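Local structure of ABC transporter substrate-binding protein-branched chain amino acid transport (Streptococcus pneumoniae, 4GNR) at residues A[256-261]-A[348-353]; A[131-136]-A[335-340]. The protein probably captures branched-chain amino acids outside the cell for an ABC transporter, and here holds isoleucine. One frame throughout, in Å; residues are numbered along the deposited sequence.

Contact 1 of 2, residues A[256-261]-A[348-353]; sequences TTVEVS and AEVVKP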
loop_
_atom_site.group_PDB
_atom_site.type_symbol
_atom_site.label_atom_id
_atom_site.label_comp_id
_atom_site.label_asym_id
_atom_site.label_seq_id
_atom_site.Cartn_x
_atom_site.Cartn_y
_atom_site.Cartn_z
ATOM N N THR A 256 -13.106 -6.906 4.523
ATOM C CA THR A 256 -14.452 -6.657 5.103
ATOM C C THR A 256 -15.320 -7.923 5.287
ATOM O O THR A 256 -16.499 -7.839 5.676
ATOM C CB THR A 256 -15.344 -5.723 4.218
ATOM O OG1 THR A 256 -15.802 -6.430 3.056
ATOM C CG2 THR A 256 -14.622 -4.480 3.833
ATOM N N THR A 257 -14.767 -9.096 5.019
ATOM C CA THR A 257 -15.556 -10.320 5.195
ATOM C C THR A 257 -14.947 -11.472 5.968
ATOM O O THR A 257 -15.654 -12.227 6.658
ATOM C CB THR A 257 -15.879 -10.964 3.836
ATOM O OG1 THR A 257 -14.666 -11.355 3.173
ATOM C CG2 THR A 257 -16.691 -10.007 2.968
ATOM N N VAL A 258 -13.638 -11.649 5.847
ATOM C CA VAL A 258 -13.009 -12.781 6.534
ATOM C C VAL A 258 -12.374 -12.324 7.828
ATOM O O VAL A 258 -11.585 -11.377 7.851
ATOM C CB VAL A 258 -12.004 -13.589 5.646
ATOM C CG1 VAL A 258 -10.760 -12.780 5.338
ATOM C CG2 VAL A 258 -11.610 -14.872 6.353
ATOM N N GLU A 259 -12.757 -13.012 8.903
ATOM C CA GLU A 259 -12.268 -12.736 10.256
ATOM C C GLU A 259 -12.263 -11.226 10.452
ATOM O O GLU A 259 -11.205 -10.595 10.642
ATOM C CB GLU A 259 -10.851 -13.297 10.415
ATOM C CG GLU A 259 -10.761 -14.804 10.210
ATOM C CD GLU A 259 -9.334 -15.330 10.277
ATOM O OE1 GLU A 259 -8.385 -14.516 10.241
ATOM O OE2 GLU A 259 -9.159 -16.567 10.334
ATOM N N VAL A 260 -13.462 -10.647 10.387
ATOM C CA VAL A 260 -13.614 -9.181 10.516
ATOM C C VAL A 260 -13.829 -8.696 11.933
ATOM O O VAL A 260 -14.836 -8.995 12.600
ATOM C CB VAL A 260 -14.758 -8.618 9.692
ATOM C CG1 VAL A 260 -14.646 -7.092 9.633
ATOM C CG2 VAL A 260 -14.663 -9.127 8.307
ATOM N N SER A 261 -12.901 -7.858 12.350
ATOM C CA SER A 261 -12.941 -7.314 13.690
ATOM C C SER A 261 -13.896 -6.154 13.855
ATOM O O SER A 261 -14.345 -5.516 12.909
ATOM C CB SER A 261 -11.562 -6.794 14.091
ATOM O OG SER A 261 -11.269 -5.633 13.338
ATOM N N ALA A 348 -12.012 -13.687 0.359
ATOM C CA ALA A 348 -10.738 -13.275 0.920
ATOM C C ALA A 348 -10.229 -14.475 1.730
ATOM O O ALA A 348 -11.009 -15.148 2.407
ATOM C CB ALA A 348 -10.869 -12.029 1.805
ATOM N N GLU A 349 -8.929 -14.759 1.607
ATOM C CA GLU A 349 -8.237 -15.871 2.301
ATOM C C GLU A 349 -7.005 -15.358 3.047
ATOM O O GLU A 349 -6.114 -14.785 2.417
ATOM C CB GLU A 349 -7.768 -16.920 1.276
ATOM C CG GLU A 349 -8.902 -17.556 0.491
ATOM C CD GLU A 349 -8.386 -18.369 -0.689
ATOM O OE1 GLU A 349 -8.528 -17.870 -1.817
ATOM O OE2 GLU A 349 -7.726 -19.419 -0.504
ATOM N N VAL A 350 -6.932 -15.595 4.358
ATOM C CA VAL A 350 -5.759 -15.168 5.130
ATOM C C VAL A 350 -4.578 -16.004 4.632
ATOM O O VAL A 350 -4.667 -17.219 4.553
ATOM C CB VAL A 350 -5.953 -15.354 6.634
ATOM C CG1 VAL A 350 -4.674 -15.065 7.384
ATOM C CG2 VAL A 350 -7.091 -14.460 7.116
ATOM N N VAL A 351 -3.480 -15.327 4.313
ATOM C CA VAL A 351 -2.283 -15.949 3.781
ATOM C C VAL A 351 -1.036 -15.417 4.449
ATOM O O VAL A 351 -0.996 -14.277 4.879
ATOM C CB VAL A 351 -2.175 -15.721 2.233
ATOM C CG1 VAL A 351 -3.218 -16.539 1.477
ATOM C CG2 VAL A 351 -2.295 -14.234 1.881
ATOM N N LYS A 352 -0.027 -16.271 4.529
ATOM C CA LYS A 352 1.261 -15.882 5.102
ATOM C C LYS A 352 2.318 -16.716 4.351
ATOM O O LYS A 352 2.000 -17.757 3.796
ATOM C CB LYS A 352 1.304 -16.114 6.616
ATOM C CG LYS A 352 1.165 -17.571 6.999
ATOM C CD LYS A 352 1.149 -17.813 8.511
ATOM C CE LYS A 352 1.019 -19.297 8.806
ATOM N NZ LYS A 352 0.993 -19.630 10.248
ATOM N N PRO A 353 3.589 -16.284 4.339
ATOM C CA PRO A 353 4.603 -17.068 3.642
ATOM C C PRO A 353 4.788 -18.448 4.216
ATOM O O PRO A 353 4.502 -18.658 5.394
ATOM C CB PRO A 353 5.879 -16.271 3.858
ATOM C CG PRO A 353 5.450 -14.924 4.097
ATOM C CD PRO A 353 4.137 -15.025 4.836
ATOM O OXT PRO A 353 5.236 -19.335 3.482
HETATM O O HOH W 1 -14.553 -14.157 2.438
#
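Val258 sets CG1 between its own N and carbonyl carbon (chi1 69°), with the CB already directed at the strand, and the CG1 methyl meets Ala348. Glu259 instead has CG anti to the carbonyl carbon and runs on extended, carrying its carboxylate to Val350. The backbone of Glu259 is in the left-handed region (phi 43°, psi 63°), where the loop curls before helix 262-275.

The tightest apolar touch is Val258 CG1 on Ala348 CB, at 3.6 Å. Val258 CG1 also lies 4.4 Å from Val350 CG2, so it faces both residues of the strand that point this way. Val258 was modelled in two conformers, and these touches belong to one of them. Next along, the Glu259 side chain crosses Val350 at about a right angle, and its OE1 sits 3.4 Å from Val350 CG2, a carboxylate oxygen against a methyl rather than a polar pairing.

No direct hydrogen bond joins 256-261 to 348-353. A water does part of that work: it is hydrogen-bonded to Thr257 OG1 at 2.9 Å, and it accepts a weak bond from Ala348 N at 3.3 Å. Just before these residues, Ser255 OG is hydrogen-bonded to the backbone N of both Thr257 and Val258. Behind the junction, Val258 and Val350 both rest on Tyr336 of strand 335-341.

This is a shallow surface contact, 201 Å² in all. It lays the loop leaving strand 248-252 against 344-351, an edge strand of the mixed sheet in a two-lobed periplasmic binding protein fold.

Contact 2 of 2, residues A[131-136]-A[335-340]; sequences KIISNY and AYMMTM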
loop_
_atom_site.group_PDB
_atom_site.type_symbol
_atom_site.label_atom_id
_atom_site.label_comp_id
_atom_site.label_asym_id
_atom_site.label_seq_id
_atom_site.Cartn_x
_atom_site.Cartn_y
_atom_site.Cartn_z
ATOM N N LYS A 131 6.570 -14.347 -1.917
ATOM C CA LYS A 131 6.456 -15.708 -1.362
ATOM C C LYS A 131 4.998 -16.147 -1.320
ATOM O O LYS A 131 4.666 -17.268 -1.682
ATOM C CB LYS A 131 7.059 -15.772 0.049
ATOM C CG LYS A 131 8.551 -15.639 0.124
ATOM C CD LYS A 131 9.024 -15.460 1.552
ATOM C CE LYS A 131 10.502 -15.286 1.667
ATOM N NZ LYS A 131 10.776 -14.943 3.072
ATOM N N ILE A 132 4.134 -15.243 -0.853
ATOM C CA ILE A 132 2.702 -15.542 -0.801
ATOM C C ILE A 132 2.166 -15.802 -2.213
ATOM O O ILE A 132 1.398 -16.740 -2.433
ATOM C CB ILE A 132 1.951 -14.414 -0.119
ATOM C CG1 ILE A 132 2.214 -14.472 1.401
ATOM C CG2 ILE A 132 0.458 -14.497 -0.432
ATOM C CD1 ILE A 132 1.659 -13.233 2.116
ATOM N N ILE A 133 2.536 -14.946 -3.169
ATOM C CA ILE A 133 2.065 -15.138 -4.535
ATOM C C ILE A 133 2.525 -16.509 -5.061
ATOM O O ILE A 133 1.746 -17.250 -5.661
ATOM C CB ILE A 133 2.489 -13.965 -5.437
ATOM C CG1 ILE A 133 1.737 -12.684 -5.022
ATOM C CG2 ILE A 133 2.215 -14.286 -6.906
ATOM C CD1 ILE A 133 2.310 -11.394 -5.614
ATOM N N SER A 134 3.792 -16.835 -4.881
ATOM C CA SER A 134 4.297 -18.156 -5.310
ATOM C C SER A 134 3.506 -19.305 -4.664
ATOM O O SER A 134 3.048 -20.232 -5.343
ATOM C CB SER A 134 5.772 -18.316 -4.979
ATOM O OG SER A 134 6.268 -19.568 -5.432
ATOM N N ASN A 135 3.325 -19.245 -3.347
ATOM C CA ASN A 135 2.581 -20.311 -2.667
ATOM C C ASN A 135 1.143 -20.423 -3.176
ATOM O O ASN A 135 0.625 -21.515 -3.382
ATOM C CB ASN A 135 2.530 -20.057 -1.147
ATOM C CG ASN A 135 3.879 -20.146 -0.449
ATOM O OD1 ASN A 135 4.855 -20.670 -0.991
ATOM N ND2 ASN A 135 3.921 -19.648 0.790
ATOM N N TYR A 136 0.500 -19.277 -3.358
ATOM C CA TYR A 136 -0.911 -19.255 -3.755
ATOM C C TYR A 136 -1.096 -19.784 -5.178
ATOM O O TYR A 136 -1.970 -20.623 -5.464
ATOM C CB TYR A 136 -1.487 -17.839 -3.609
ATOM C CG TYR A 136 -2.978 -17.812 -3.724
ATOM C CD1 TYR A 136 -3.616 -17.637 -4.952
ATOM C CD2 TYR A 136 -3.769 -18.025 -2.607
ATOM C CE1 TYR A 136 -5.006 -17.640 -5.048
ATOM C CE2 TYR A 136 -5.165 -18.031 -2.688
ATOM C CZ TYR A 136 -5.777 -17.848 -3.919
ATOM O OH TYR A 136 -7.149 -17.861 -4.057
ATOM N N ALA A 335 -2.206 -10.591 6.062
ATOM C CA ALA A 335 -2.395 -10.445 4.627
ATOM C C ALA A 335 -3.516 -11.377 4.180
ATOM O O ALA A 335 -3.749 -12.442 4.750
ATOM C CB ALA A 335 -1.115 -10.757 3.863
ATOM N N TYR A 336 -4.188 -10.939 3.129
ATOM C CA TYR A 336 -5.257 -11.664 2.495
ATOM C C TYR A 336 -5.021 -11.756 1.004
ATOM O O TYR A 336 -4.433 -10.859 0.395
ATOM C CB TYR A 336 -6.598 -10.900 2.639
ATOM C CG TYR A 336 -6.958 -10.581 4.069
ATOM C CD1 TYR A 336 -6.537 -9.400 4.647
ATOM C CD2 TYR A 336 -7.710 -11.451 4.849
ATOM C CE1 TYR A 336 -6.827 -9.077 5.950
ATOM C CE2 TYR A 336 -8.007 -11.141 6.169
ATOM C CZ TYR A 336 -7.564 -9.941 6.706
ATOM O OH TYR A 336 -7.847 -9.574 8.006
ATOM N N MET A 337 -5.414 -12.880 0.413
ATOM C CA MET A 337 -5.443 -13.009 -1.045
ATOM C C MET A 337 -6.931 -12.823 -1.379
ATOM O O MET A 337 -7.794 -13.579 -0.905
ATOM C CB MET A 337 -4.949 -14.336 -1.565
ATOM C CG MET A 337 -4.887 -14.343 -3.093
ATOM S SD MET A 337 -3.647 -13.247 -3.829
ATOM C CE MET A 337 -2.132 -14.179 -3.505
ATOM N N MET A 338 -7.219 -11.796 -2.166
ATOM C CA MET A 338 -8.563 -11.441 -2.584
ATOM C C MET A 338 -8.883 -12.112 -3.917
ATOM O O MET A 338 -8.045 -12.167 -4.796
ATOM C CB MET A 338 -8.664 -9.907 -2.786
ATOM C CG MET A 338 -8.103 -9.093 -1.638
ATOM S SD MET A 338 -9.036 -9.237 -0.116
ATOM C CE MET A 338 -9.957 -7.708 -0.139
ATOM N N THR A 339 -10.107 -12.625 -4.038
ATOM C CA THR A 339 -10.639 -13.216 -5.269
ATOM C C THR A 339 -11.650 -12.200 -5.831
ATOM O O THR A 339 -12.629 -11.859 -5.158
ATOM C CB THR A 339 -11.390 -14.518 -5.000
ATOM O OG1 THR A 339 -10.473 -15.502 -4.514
ATOM C CG2 THR A 339 -12.053 -15.055 -6.293
ATOM N N MET A 340 -11.409 -11.749 -7.058
ATOM C CA MET A 340 -12.248 -10.763 -7.715
ATOM C C MET A 340 -12.854 -11.263 -9.022
ATOM O O MET A 340 -12.158 -11.823 -9.870
ATOM C CB MET A 340 -11.422 -9.482 -7.989
ATOM C CG MET A 340 -12.102 -8.453 -8.903
ATOM S SD MET A 340 -11.126 -6.947 -9.172
ATOM C CE MET A 340 -11.343 -6.111 -7.599
#
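Met337 on strand 335-341 pushes its side chain under the ring of Tyr136 on helix 126-139, a Met-aromatic contact in the helix-on-sheet layer of a periplasmic binding protein lobe. The two segment axes come within 10.4 Å at an angle of 48°, and the touching side chains are almost all buried.

The aromatic part comes first. Met337 CG is anti to its backbone N (chi1 -175°) and sits over the middle of one face of the Tyr136 ring, 3.6 Å from the centroid and 7° off the normal, a clear CH-pi contact. The thioether chain then bends at both chi2 and chi3. Met337 SD is farther off, 4.6 Å from the centroid of the Tyr136 ring, while Met337 CE turns back toward the helix and lies 3.7 Å from Tyr136 CB, the methylene that carries the ring.

Aliphatic packing comes from the preceding turn of the helix. Ile132 divides its branches between two strand residues: CG2 lies 4.0 Å from Met337 CE, and CD1 reaches Ala335 CB at 4.1 Å. Ile133 adds a looser touch on the same thioether methyl and also packs on Ile251 and Phe164.

The Tyr136 hydroxyl finds its partner outside this interface: it is hydrogen-bonded to Glu349 OE1, in the conformer given, on the neighbouring strand 344-351. Thr339 comes across Tyr136 at about a right angle, its OG1 4.1 Å from Tyr136 OH and making no hydrogen bond with it.

Contacts 1 and 2 meet on neighbouring antiparallel strands of one sheet, their centres 11 Å apart, and take opposite faces of it. On the helix side, Glu349 of contact 1 puts OE1 2.6 Å from Tyr136 OH of contact 2. On the loop side, Val350 CG2 packs 3.6 Å from Tyr336 CE2. Between the faces, Met337 N and Glu349 O probably bond at 2.9 Å, joining the strands themselves. Neither contact includes a residue lining the isoleucine pocket; in contact 2, the side chain of Ile133 is about 11 Å from the bound ligand.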